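Local coordinates for protein Pgp2 (PDB 6XJ6) that probably trims cell-wall peptidoglycan as a YkuD-family LD-carboxypeptidase and, through a peptidoglycan-binding pocket on its NTF2 domain, directs the helical cell shape of Campylobacter jejuni, at residues A[7-12]-A[179-184]; A[38-43]-A[49-54]; A[78-83]-A[249-254]; A[272-277]-A[282-287]. One frame throughout, in Å; residues are numbered along the deposited sequence.

Interaction 1 (A[7-12]-A[179-184]); sequences DFWLSE and DLFTWK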
# COMPACT_ATOMS: atom_id res chain seq x y z
N ASP A 7 16.71 -16.55 -3.49
CA ASP A 7 16.22 -17.88 -3.86
C ASP A 7 15.52 -18.57 -2.70
O ASP A 7 14.69 -19.46 -2.93
CB ASP A 7 17.36 -18.74 -4.40
CG ASP A 7 17.79 -18.31 -5.79
OD1 ASP A 7 17.32 -17.27 -6.29
OD2 ASP A 7 18.61 -19.03 -6.39
N PHE A 8 15.84 -18.20 -1.46
CA PHE A 8 15.06 -18.71 -0.34
C PHE A 8 13.61 -18.27 -0.47
O PHE A 8 12.68 -19.08 -0.33
CB PHE A 8 15.65 -18.23 0.98
CG PHE A 8 14.73 -18.43 2.15
CD1 PHE A 8 14.59 -19.67 2.74
CD2 PHE A 8 13.99 -17.38 2.65
CE1 PHE A 8 13.74 -19.86 3.81
CE2 PHE A 8 13.14 -17.56 3.72
CZ PHE A 8 13.01 -18.80 4.29
N TRP A 9 13.40 -16.99 -0.77
CA TRP A 9 12.05 -16.48 -0.90
C TRP A 9 11.35 -17.04 -2.14
O TRP A 9 10.15 -17.30 -2.11
CB TRP A 9 12.07 -14.96 -0.91
CG TRP A 9 12.49 -14.45 0.41
CD1 TRP A 9 13.66 -13.82 0.73
CD2 TRP A 9 11.75 -14.55 1.63
NE1 TRP A 9 13.69 -13.52 2.07
CE2 TRP A 9 12.52 -13.95 2.64
CE3 TRP A 9 10.50 -15.08 1.95
CZ2 TRP A 9 12.08 -13.87 3.96
CZ3 TRP A 9 10.06 -15.01 3.26
CH2 TRP A 9 10.85 -14.40 4.25
N LEU A 10 12.09 -17.26 -3.23
CA LEU A 10 11.48 -17.92 -4.38
C LEU A 10 10.93 -19.28 -3.98
O LEU A 10 9.82 -19.65 -4.38
CB LEU A 10 12.49 -18.06 -5.52
CG LEU A 10 12.88 -16.79 -6.27
CD1 LEU A 10 13.97 -17.10 -7.27
CD2 LEU A 10 11.68 -16.16 -6.95
N SER A 11 11.69 -20.02 -3.18
CA SER A 11 11.23 -21.33 -2.72
C SER A 11 10.01 -21.21 -1.82
O SER A 11 9.06 -22.00 -1.95
CB SER A 11 12.38 -22.04 -1.99
OG SER A 11 11.95 -23.27 -1.46
N GLU A 12 10.01 -20.22 -0.92
CA GLU A 12 8.87 -20.03 -0.04
C GLU A 12 7.62 -19.66 -0.82
O GLU A 12 6.52 -20.15 -0.52
CB GLU A 12 9.18 -18.93 0.98
CG GLU A 12 10.33 -19.26 1.91
CD GLU A 12 10.03 -20.45 2.80
OE1 GLU A 12 9.19 -20.32 3.72
OE2 GLU A 12 10.62 -21.53 2.57
N ASP A 179 16.21 -8.03 0.11
CA ASP A 179 16.70 -6.69 0.42
C ASP A 179 16.20 -6.23 1.78
O ASP A 179 16.95 -5.62 2.56
CB ASP A 179 16.25 -5.71 -0.65
CG ASP A 179 17.00 -5.86 -1.96
OD1 ASP A 179 18.07 -6.49 -1.97
OD2 ASP A 179 16.51 -5.32 -2.97
N LEU A 180 14.92 -6.49 2.08
CA LEU A 180 14.36 -6.10 3.37
C LEU A 180 15.18 -6.66 4.53
O LEU A 180 15.48 -5.95 5.49
CB LEU A 180 12.92 -6.60 3.46
CG LEU A 180 12.16 -6.27 4.75
CD1 LEU A 180 11.86 -4.78 4.83
CD2 LEU A 180 10.89 -7.07 4.83
N PHE A 181 15.52 -7.95 4.47
CA PHE A 181 16.26 -8.56 5.57
C PHE A 181 17.73 -8.15 5.57
O PHE A 181 18.37 -8.16 6.63
CB PHE A 181 16.06 -10.07 5.58
CG PHE A 181 14.74 -10.46 6.17
CD1 PHE A 181 14.60 -10.60 7.53
CD2 PHE A 181 13.63 -10.61 5.36
CE1 PHE A 181 13.38 -10.92 8.09
CE2 PHE A 181 12.40 -10.92 5.92
CZ PHE A 181 12.28 -11.07 7.28
N THR A 182 18.27 -7.77 4.41
CA THR A 182 19.62 -7.22 4.35
C THR A 182 19.66 -5.84 4.97
O THR A 182 20.59 -5.50 5.72
CB THR A 182 20.09 -7.17 2.90
OG1 THR A 182 20.05 -8.49 2.33
CG2 THR A 182 21.51 -6.62 2.79
N TRP A 183 18.64 -5.03 4.68
CA TRP A 183 18.49 -3.72 5.32
C TRP A 183 18.31 -3.87 6.83
O TRP A 183 18.92 -3.13 7.61
CB TRP A 183 17.30 -3.03 4.66
CG TRP A 183 16.72 -1.80 5.31
CD1 TRP A 183 17.21 -0.52 5.25
CD2 TRP A 183 15.50 -1.73 6.05
NE1 TRP A 183 16.38 0.33 5.93
CE2 TRP A 183 15.32 -0.39 6.43
CE3 TRP A 183 14.55 -2.68 6.43
CZ2 TRP A 183 14.22 0.03 7.17
CZ3 TRP A 183 13.46 -2.26 7.18
CH2 TRP A 183 13.30 -0.92 7.54
N LYS A 184 17.49 -4.84 7.25
CA LYS A 184 17.32 -5.12 8.68
C LYS A 184 18.65 -5.45 9.34
O LYS A 184 18.95 -4.95 10.44
CB LYS A 184 16.33 -6.28 8.85
CG LYS A 184 16.08 -6.71 10.28
CD LYS A 184 15.15 -7.91 10.32
CE LYS A 184 14.95 -8.45 11.71
NZ LYS A 184 16.20 -9.04 12.27
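Trp-9 and Phe-181 make the whole contact between these two segments, in which the short N-terminal helix 6-13 lies against helix 170-188, the long helix that packs on the curved sheet of the NTF2-like fold. The two side chains cross at about a right angle, yet their flat groups are turned nearly alike, with the planes 22° apart. The rings have slid past one another, however: the centroid of the six-membered ring of Trp-9 sits 5.7 Å from that of Phe-181, so they barely overlap and form no full stack. In both residues CG stands beside the backbone N and anti to the carbonyl carbon (chi1 -67° in Trp-9, -79° in Phe-181), which carries the two rings into the space between the helices. CD2 of Phe-8 lies over the centre of one face of the Trp-9 ring, Ala-174 and Leu-177 of the long helix touch it too, and NE1 of Trp-9 gives its hydrogen bond to the backbone O of His-3. On the other helix, Phe-181 also rests on Ile-236 of the sheet. The pair touches at one corner, CZ2 of Trp-9 to CE2 of Phe-181, 3.6 Å.

Interaction 2 (A[38-43]-A[49-54]); sequences ILRVYS and IRKDFE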
# COMPACT_ATOMS: atom_id res chain seq x y z
N ILE A 38 -14.00 -0.92 -13.77
CA ILE A 38 -14.31 -2.20 -13.15
C ILE A 38 -13.72 -2.20 -11.75
O ILE A 38 -12.55 -1.82 -11.57
CB ILE A 38 -13.78 -3.40 -13.95
CG1 ILE A 38 -14.41 -3.45 -15.34
CG2 ILE A 38 -14.07 -4.71 -13.20
CD1 ILE A 38 -13.85 -4.54 -16.26
N LEU A 39 -14.51 -2.62 -10.77
CA LEU A 39 -14.05 -2.89 -9.42
C LEU A 39 -14.29 -4.36 -9.12
O LEU A 39 -15.38 -4.88 -9.38
CB LEU A 39 -14.78 -2.01 -8.40
CG LEU A 39 -14.38 -2.18 -6.93
CD1 LEU A 39 -14.59 -0.87 -6.16
CD2 LEU A 39 -15.17 -3.30 -6.25
N ARG A 40 -13.26 -5.03 -8.61
CA ARG A 40 -13.35 -6.42 -8.21
C ARG A 40 -12.81 -6.55 -6.79
O ARG A 40 -11.94 -5.78 -6.38
CB ARG A 40 -12.55 -7.32 -9.16
CG ARG A 40 -13.17 -7.45 -10.54
CD ARG A 40 -12.22 -7.99 -11.59
NE ARG A 40 -12.95 -8.26 -12.82
CZ ARG A 40 -12.41 -8.33 -14.04
NH1 ARG A 40 -11.11 -8.15 -14.21
NH2 ARG A 40 -13.18 -8.57 -15.09
N VAL A 41 -13.35 -7.50 -6.04
CA VAL A 41 -12.80 -7.85 -4.73
C VAL A 41 -12.26 -9.27 -4.83
O VAL A 41 -12.98 -10.20 -5.22
CB VAL A 41 -13.83 -7.73 -3.60
CG1 VAL A 41 -13.14 -8.02 -2.27
CG2 VAL A 41 -14.45 -6.34 -3.57
N TYR A 42 -11.00 -9.42 -4.46
CA TYR A 42 -10.34 -10.72 -4.47
C TYR A 42 -9.97 -11.10 -3.05
O TYR A 42 -9.47 -10.27 -2.29
CB TYR A 42 -9.06 -10.66 -5.28
CG TYR A 42 -9.26 -10.49 -6.75
CD1 TYR A 42 -9.50 -11.58 -7.57
CD2 TYR A 42 -9.21 -9.23 -7.33
CE1 TYR A 42 -9.68 -11.42 -8.93
CE2 TYR A 42 -9.38 -9.06 -8.68
CZ TYR A 42 -9.62 -10.15 -9.48
OH TYR A 42 -9.80 -9.99 -10.83
N SER A 43 -10.23 -12.35 -2.69
CA SER A 43 -9.72 -12.92 -1.45
C SER A 43 -8.40 -13.61 -1.74
O SER A 43 -8.23 -14.25 -2.78
CB SER A 43 -10.71 -13.92 -0.87
OG SER A 43 -10.92 -15.00 -1.76
N ILE A 49 -6.09 -17.12 -5.02
CA ILE A 49 -6.91 -15.94 -5.25
C ILE A 49 -8.29 -16.39 -5.70
O ILE A 49 -8.41 -17.30 -6.54
CB ILE A 49 -6.26 -15.02 -6.31
CG1 ILE A 49 -5.02 -14.34 -5.72
CG2 ILE A 49 -7.26 -13.99 -6.84
CD1 ILE A 49 -5.31 -13.22 -4.74
N ARG A 50 -9.33 -15.74 -5.18
CA ARG A 50 -10.70 -16.01 -5.58
C ARG A 50 -11.42 -14.69 -5.75
O ARG A 50 -11.33 -13.82 -4.88
CB ARG A 50 -11.41 -16.86 -4.51
CG ARG A 50 -12.76 -17.40 -4.96
CD ARG A 50 -13.32 -18.37 -3.93
NE ARG A 50 -14.19 -17.71 -2.95
CZ ARG A 50 -15.46 -18.03 -2.71
NH1 ARG A 50 -16.05 -19.02 -3.36
NH2 ARG A 50 -16.15 -17.35 -1.80
N LYS A 51 -12.12 -14.53 -6.87
CA LYS A 51 -12.91 -13.33 -7.11
C LYS A 51 -14.24 -13.46 -6.39
O LYS A 51 -15.04 -14.35 -6.70
CB LYS A 51 -13.13 -13.10 -8.61
CG LYS A 51 -13.77 -11.76 -8.92
CD LYS A 51 -13.70 -11.41 -10.40
CE LYS A 51 -14.63 -12.27 -11.23
NZ LYS A 51 -14.54 -11.93 -12.68
N ASP A 52 -14.48 -12.56 -5.42
CA ASP A 52 -15.67 -12.60 -4.59
C ASP A 52 -16.70 -11.54 -4.95
O ASP A 52 -17.85 -11.65 -4.51
CB ASP A 52 -15.29 -12.40 -3.11
CG ASP A 52 -14.60 -13.60 -2.53
OD1 ASP A 52 -14.73 -14.70 -3.10
OD2 ASP A 52 -13.92 -13.44 -1.49
N PHE A 53 -16.32 -10.53 -5.73
CA PHE A 53 -17.23 -9.46 -6.09
C PHE A 53 -16.72 -8.80 -7.36
O PHE A 53 -15.51 -8.71 -7.59
CB PHE A 53 -17.34 -8.41 -4.97
CG PHE A 53 -18.21 -7.23 -5.33
CD1 PHE A 53 -19.55 -7.23 -5.03
CD2 PHE A 53 -17.67 -6.12 -5.96
CE1 PHE A 53 -20.36 -6.17 -5.37
CE2 PHE A 53 -18.48 -5.05 -6.30
CZ PHE A 53 -19.81 -5.06 -6.00
N GLU A 54 -17.66 -8.34 -8.18
CA GLU A 54 -17.31 -7.59 -9.37
C GLU A 54 -18.47 -6.67 -9.74
O GLU A 54 -19.63 -7.08 -9.70
CB GLU A 54 -17.02 -8.54 -10.53
CG GLU A 54 -16.80 -7.86 -11.86
CD GLU A 54 -16.54 -8.87 -12.95
OE1 GLU A 54 -15.39 -9.33 -13.07
OE2 GLU A 54 -17.51 -9.25 -13.65
O HOH W 1 -13.42 -16.40 -0.78
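Arg-40 and Glu-54 form the main polar link of this antiparallel hairpin, lying side by side and pointing the same way. NE of Arg-40 gives a 2.7 Å bond to OE1 of Glu-54, which lies near the guanidinium plane; the carboxylate oxygen is met on its anti side, 24° out of its own plane. Arg-40 NH2 adds a weak bond to the same oxygen. Lys-51 NZ reaches Glu-54 OE1 at 2.8 Å from the opposite face of the carboxylate, so one oxygen is held between two cationic groups, which should steady its negative charge. Toward the turn, water 1 joins Ser-43 OG to Arg-50 NE, from which it accepts, and to Asp-52 OD2, to which it donates; Arg-50 NE also forms a salt bridge with Asp-52 OD1.

The backbones pair through a classic beta bulge: Val-41 O takes Asp-52 N at 2.8 Å and, weakly, Phe-53 N at 3.4 Å. Ser-43 and Arg-50 then close the ladder with two backbone bonds.

On the face of Arg-40, Tyr-42 packs tightly, its CD1 3.4 Å from Ile-49 CG2, with Lys-51 CB against the same ring. On the Val-41 face, Phe-53 carries the packing. With CG anti to the backbone N (chi1 176°), CE2 of its ring lies 3.7 Å from Leu-39 CD2, while its CB touches Val-41 CG2.

Helix 141-151 covers this second face: Phe-147 meets the Phe-53 ring edge-to-face and touches Val-41. Strand 38-45 pairs onward with strand 27-33, leaving strand 48-56 outermost in the sheet of the YkuD catalytic domain.

Interaction 3 (A[78-83]-A[249-254]); sequences FYELGR and MYRISF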
# COMPACT_ATOMS: atom_id res chain seq x y z
N PHE A 78 -1.84 2.08 -3.63
CA PHE A 78 -2.22 0.99 -2.74
C PHE A 78 -2.55 1.58 -1.38
O PHE A 78 -1.72 2.28 -0.78
CB PHE A 78 -1.10 -0.05 -2.63
CG PHE A 78 -1.57 -1.39 -2.15
CD1 PHE A 78 -1.98 -2.35 -3.06
CD2 PHE A 78 -1.59 -1.69 -0.81
CE1 PHE A 78 -2.40 -3.60 -2.62
CE2 PHE A 78 -2.01 -2.94 -0.37
CZ PHE A 78 -2.42 -3.88 -1.28
N TYR A 79 -3.76 1.29 -0.89
CA TYR A 79 -4.35 1.88 0.30
C TYR A 79 -4.99 0.77 1.12
O TYR A 79 -4.91 -0.42 0.79
CB TYR A 79 -5.36 2.96 -0.10
CG TYR A 79 -4.72 4.10 -0.85
CD1 TYR A 79 -4.62 4.08 -2.23
CD2 TYR A 79 -4.16 5.16 -0.16
CE1 TYR A 79 -4.00 5.10 -2.92
CE2 TYR A 79 -3.54 6.19 -0.84
CZ TYR A 79 -3.45 6.15 -2.22
OH TYR A 79 -2.82 7.16 -2.89
N GLU A 80 -5.63 1.17 2.21
CA GLU A 80 -6.43 0.26 3.02
C GLU A 80 -7.86 0.78 3.09
O GLU A 80 -8.12 1.97 2.88
CB GLU A 80 -5.85 0.14 4.43
CG GLU A 80 -4.42 -0.31 4.42
CD GLU A 80 -3.78 -0.18 5.77
OE1 GLU A 80 -4.17 -0.95 6.66
OE2 GLU A 80 -2.92 0.72 5.93
N LEU A 81 -8.78 -0.14 3.37
CA LEU A 81 -10.19 0.18 3.49
C LEU A 81 -10.65 0.02 4.93
O LEU A 81 -10.37 -0.99 5.58
CB LEU A 81 -11.03 -0.74 2.59
CG LEU A 81 -12.45 -0.23 2.32
CD1 LEU A 81 -12.43 1.02 1.45
CD2 LEU A 81 -13.26 -1.33 1.67
N GLY A 82 -11.37 1.03 5.43
CA GLY A 82 -11.95 0.99 6.75
C GLY A 82 -13.29 0.27 6.77
O GLY A 82 -13.79 -0.21 5.76
N ARG A 83 -13.87 0.23 7.96
CA ARG A 83 -15.11 -0.51 8.18
C ARG A 83 -16.31 0.26 7.64
O ARG A 83 -16.30 1.49 7.55
CB ARG A 83 -15.30 -0.79 9.67
N MET A 249 7.00 -0.27 -8.25
CA MET A 249 6.85 0.14 -6.86
C MET A 249 6.09 -0.92 -6.09
O MET A 249 5.24 -1.63 -6.63
CB MET A 249 6.12 1.48 -6.76
CG MET A 249 6.93 2.61 -7.34
SD MET A 249 6.07 4.18 -7.28
CE MET A 249 5.84 4.37 -5.54
N TYR A 250 6.43 -1.02 -4.80
CA TYR A 250 5.75 -1.93 -3.90
C TYR A 250 5.58 -1.25 -2.55
O TYR A 250 6.34 -0.36 -2.18
CB TYR A 250 6.56 -3.21 -3.67
CG TYR A 250 6.51 -4.21 -4.81
CD1 TYR A 250 7.30 -4.05 -5.93
CD2 TYR A 250 5.70 -5.32 -4.74
CE1 TYR A 250 7.26 -4.99 -6.98
CE2 TYR A 250 5.65 -6.24 -5.76
CZ TYR A 250 6.42 -6.07 -6.87
OH TYR A 250 6.38 -7.01 -7.89
N ARG A 251 4.56 -1.71 -1.82
CA ARG A 251 4.38 -1.38 -0.42
C ARG A 251 4.76 -2.60 0.40
O ARG A 251 4.35 -3.71 0.07
CB ARG A 251 2.93 -0.99 -0.14
CG ARG A 251 2.74 -0.42 1.23
CD ARG A 251 1.29 -0.23 1.56
NE ARG A 251 0.82 -1.40 2.27
CZ ARG A 251 -0.07 -1.40 3.25
NH1 ARG A 251 -0.64 -0.27 3.66
NH2 ARG A 251 -0.40 -2.55 3.82
N ILE A 252 5.55 -2.39 1.45
CA ILE A 252 5.97 -3.46 2.35
C ILE A 252 5.55 -3.03 3.75
O ILE A 252 6.04 -2.03 4.26
CB ILE A 252 7.49 -3.69 2.31
CG1 ILE A 252 7.96 -3.94 0.88
CG2 ILE A 252 7.86 -4.86 3.23
CD1 ILE A 252 9.47 -4.04 0.73
N SER A 253 4.66 -3.80 4.37
CA SER A 253 4.23 -3.53 5.73
C SER A 253 4.55 -4.73 6.60
O SER A 253 4.57 -5.87 6.14
CB SER A 253 2.74 -3.18 5.81
OG SER A 253 1.92 -4.24 5.37
N PHE A 254 4.83 -4.46 7.87
CA PHE A 254 5.21 -5.52 8.79
C PHE A 254 5.19 -4.97 10.20
O PHE A 254 5.18 -3.75 10.40
CB PHE A 254 6.60 -6.09 8.46
CG PHE A 254 7.69 -5.06 8.37
CD1 PHE A 254 8.49 -4.78 9.46
CD2 PHE A 254 7.92 -4.38 7.18
CE1 PHE A 254 9.49 -3.84 9.37
CE2 PHE A 254 8.92 -3.43 7.09
CZ PHE A 254 9.71 -3.16 8.18
O HOH W 2 -0.95 2.30 1.90
O HOH W 3 -1.29 -2.50 6.83
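Arg-251 reaches out from strand 249-260 of the NTF2-like sheet to Phe-78 and Glu-80 on strand 77-80, an edge strand of the YkuD catalytic sheet, so this small buried contact joins the two domains. The arginine's guanidinium has Phe-78 over one face, with NE 3.9 Å from CD2 of the ring. The two planes are 53° apart, so this is an inclined contact and not a flat stack. Glu-80 comes to the guanidinium edge instead: OE2 lies near its plane, 3.4 Å from Arg-251 NH1, in a salt bridge whose hydrogen bond is weak, with the carboxylate turned 75° against the guanidinium.

What places the cation is the arginine chain, extended through chi2 and then bent at chi3 (94°), which turns one face of the guanidinium to CD2 and CE2 of Phe-78. Further out, the other carboxylate oxygen, Glu-80 OE1, is salt-bridged to Lys-155 NZ, and Phe-157 of strand 156-161 backs Phe-78, Glu-80 and Arg-251 alike.

Two waters finish the link. Water 3 accepts from Arg-251 NH2 and donates weakly to Glu-80 OE1. Water 2 takes a 3.1 Å bond from Arg-251 NH1 and passes one of 2.8 Å to Phe-78 O.

Interaction 4 (A[272-277]-A[282-287]); sequences YVKIDS and KILAEQ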
# COMPACT_ATOMS: atom_id res chain seq x y z
N TYR A 272 7.42 2.29 1.49
CA TYR A 272 7.03 2.46 0.10
C TYR A 272 8.33 2.49 -0.69
O TYR A 272 9.20 3.31 -0.41
CB TYR A 272 6.23 3.76 -0.08
CG TYR A 272 4.90 3.70 0.65
CD1 TYR A 272 4.82 4.00 2.00
CD2 TYR A 272 3.75 3.27 0.01
CE1 TYR A 272 3.64 3.91 2.69
CE2 TYR A 272 2.54 3.18 0.70
CZ TYR A 272 2.50 3.50 2.03
OH TYR A 272 1.31 3.39 2.73
N VAL A 273 8.47 1.57 -1.64
CA VAL A 273 9.75 1.34 -2.30
C VAL A 273 9.58 1.26 -3.81
O VAL A 273 8.49 1.00 -4.32
CB VAL A 273 10.45 0.05 -1.79
CG1 VAL A 273 10.50 0.03 -0.26
CG2 VAL A 273 9.76 -1.21 -2.31
N LYS A 274 10.67 1.50 -4.51
CA LYS A 274 10.79 1.13 -5.91
C LYS A 274 11.93 0.13 -6.05
O LYS A 274 12.76 -0.03 -5.16
CB LYS A 274 11.05 2.35 -6.80
CG LYS A 274 12.37 3.03 -6.53
CD LYS A 274 12.57 4.24 -7.43
CE LYS A 274 13.82 4.98 -7.04
NZ LYS A 274 13.99 6.25 -7.80
N ILE A 275 11.95 -0.56 -7.19
CA ILE A 275 13.07 -1.41 -7.57
C ILE A 275 13.87 -0.64 -8.61
O ILE A 275 13.34 -0.28 -9.67
CB ILE A 275 12.60 -2.76 -8.13
CG1 ILE A 275 11.83 -3.53 -7.06
CG2 ILE A 275 13.79 -3.56 -8.58
CD1 ILE A 275 11.19 -4.80 -7.57
N ASP A 276 15.14 -0.38 -8.33
CA ASP A 276 15.94 0.45 -9.21
C ASP A 276 16.41 -0.36 -10.42
O ASP A 276 16.12 -1.55 -10.57
CB ASP A 276 17.07 1.13 -8.44
CG ASP A 276 18.21 0.18 -8.05
OD1 ASP A 276 18.21 -1.01 -8.46
OD2 ASP A 276 19.11 0.64 -7.33
N SER A 277 17.14 0.32 -11.32
CA SER A 277 17.56 -0.31 -12.57
C SER A 277 18.47 -1.50 -12.34
O SER A 277 18.61 -2.34 -13.24
CB SER A 277 18.26 0.72 -13.45
OG SER A 277 19.45 1.19 -12.85
N LYS A 282 14.83 0.51 -3.19
CA LYS A 282 15.11 1.89 -2.81
C LYS A 282 13.89 2.43 -2.09
O LYS A 282 12.81 2.51 -2.68
CB LYS A 282 15.45 2.74 -4.03
CG LYS A 282 16.79 2.42 -4.65
CD LYS A 282 17.95 2.82 -3.74
CE LYS A 282 19.28 2.63 -4.43
NZ LYS A 282 20.41 3.17 -3.62
N ILE A 283 14.07 2.80 -0.83
CA ILE A 283 12.97 3.27 0.02
C ILE A 283 12.65 4.71 -0.34
O ILE A 283 13.54 5.58 -0.38
CB ILE A 283 13.35 3.13 1.50
CG1 ILE A 283 13.53 1.65 1.86
CG2 ILE A 283 12.28 3.77 2.39
CD1 ILE A 283 14.28 1.43 3.14
N LEU A 284 11.36 4.98 -0.60
CA LEU A 284 10.87 6.31 -0.93
C LEU A 284 10.16 6.98 0.24
O LEU A 284 10.11 8.22 0.29
CB LEU A 284 9.89 6.23 -2.10
CG LEU A 284 10.44 5.52 -3.34
CD1 LEU A 284 9.36 5.30 -4.37
CD2 LEU A 284 11.57 6.35 -3.93
N ALA A 285 9.61 6.20 1.16
CA ALA A 285 8.95 6.71 2.34
C ALA A 285 8.96 5.60 3.38
O ALA A 285 8.78 4.43 3.04
CB ALA A 285 7.51 7.14 2.05
N GLU A 286 9.17 5.98 4.64
CA GLU A 286 9.30 5.00 5.70
C GLU A 286 8.56 5.48 6.94
O GLU A 286 8.78 6.59 7.42
CB GLU A 286 10.77 4.75 6.05
CG GLU A 286 10.96 3.91 7.31
CD GLU A 286 12.41 3.56 7.58
OE1 GLU A 286 13.29 4.08 6.87
OE2 GLU A 286 12.66 2.77 8.52
N GLN A 287 7.69 4.61 7.45
CA GLN A 287 7.18 4.70 8.80
C GLN A 287 7.92 3.64 9.61
O GLN A 287 8.56 3.94 10.62
CB GLN A 287 5.68 4.40 8.81
CG GLN A 287 5.08 4.38 10.20
CD GLN A 287 3.61 4.08 10.18
OE1 GLN A 287 2.82 4.79 9.54
NE2 GLN A 287 3.21 3.03 10.89
OXT GLN A 287 7.92 2.45 9.24
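Tyr-272 and Ala-285 pair at the tight end of a beta hairpin that ends the NTF2-like domain, at a classic bulge. Tyr-272 O is gripped by Leu-284 N at 2.7 Å and, weakly, by Ala-285 N, while Tyr-272 N returns a nearly straight bond (172°) to Ala-285 O. That carbonyl oxygen also lies at the edge of the tyrosine ring. Leu-284 tucks in beside the strand, its CB 3.4 Å from Tyr-272 O and its CD1 against the peptide between Val-273 and Lys-274. On the face away from Tyr-272 and Ala-285, Val-273 CG1 meets Ile-283 CG1 at 4.0 Å, and Trp-183 of helix 170-188 touches Ile-283.

Toward the turn the contact opens to solvent rather than loosening. Lys-274 and Lys-282 still exchange two backbone bonds, but their partly exposed side chains meet only through methylenes, Lys-274 CG to Lys-282 CB 4.0 Å; Lys-274 NZ goes to Asp-200 and Glu-203, Lys-282 NZ to the backbone O of Ser-197. A bend at chi2 (-68°) turns the Lys-282 chain past Asp-276, whose OD1 is held by Lys-280 N. No ion pair closes there: Asp-276 OD2 touches Lys-282 CE at 3.5 Å, with NZ 4.7 Å from that oxygen.

Interactions 2 and 4 are both beta hairpins with a classic bulge, but they belong to different domains, with centres about 28 Å apart. The 38-43/49-54 pair, at the margin of the catalytic sheet, carries salt bridges along its exposed parts as well as apolar packing under a helix; 272-277/282-287 is more buried and ties its lysines to residues elsewhere. Interaction 3, about 3 Å from the chain centre, joins the two domains through a single arginine and water. It borders interaction 4 directly, since strands 249-260 and 263-275 are sheet neighbours and Arg-251 touches the Tyr-272 ring. Interaction 1 is smallest and purely aromatic; its long helix packs through Leu-180 and Trp-183 on Phe-254 of the same sheet.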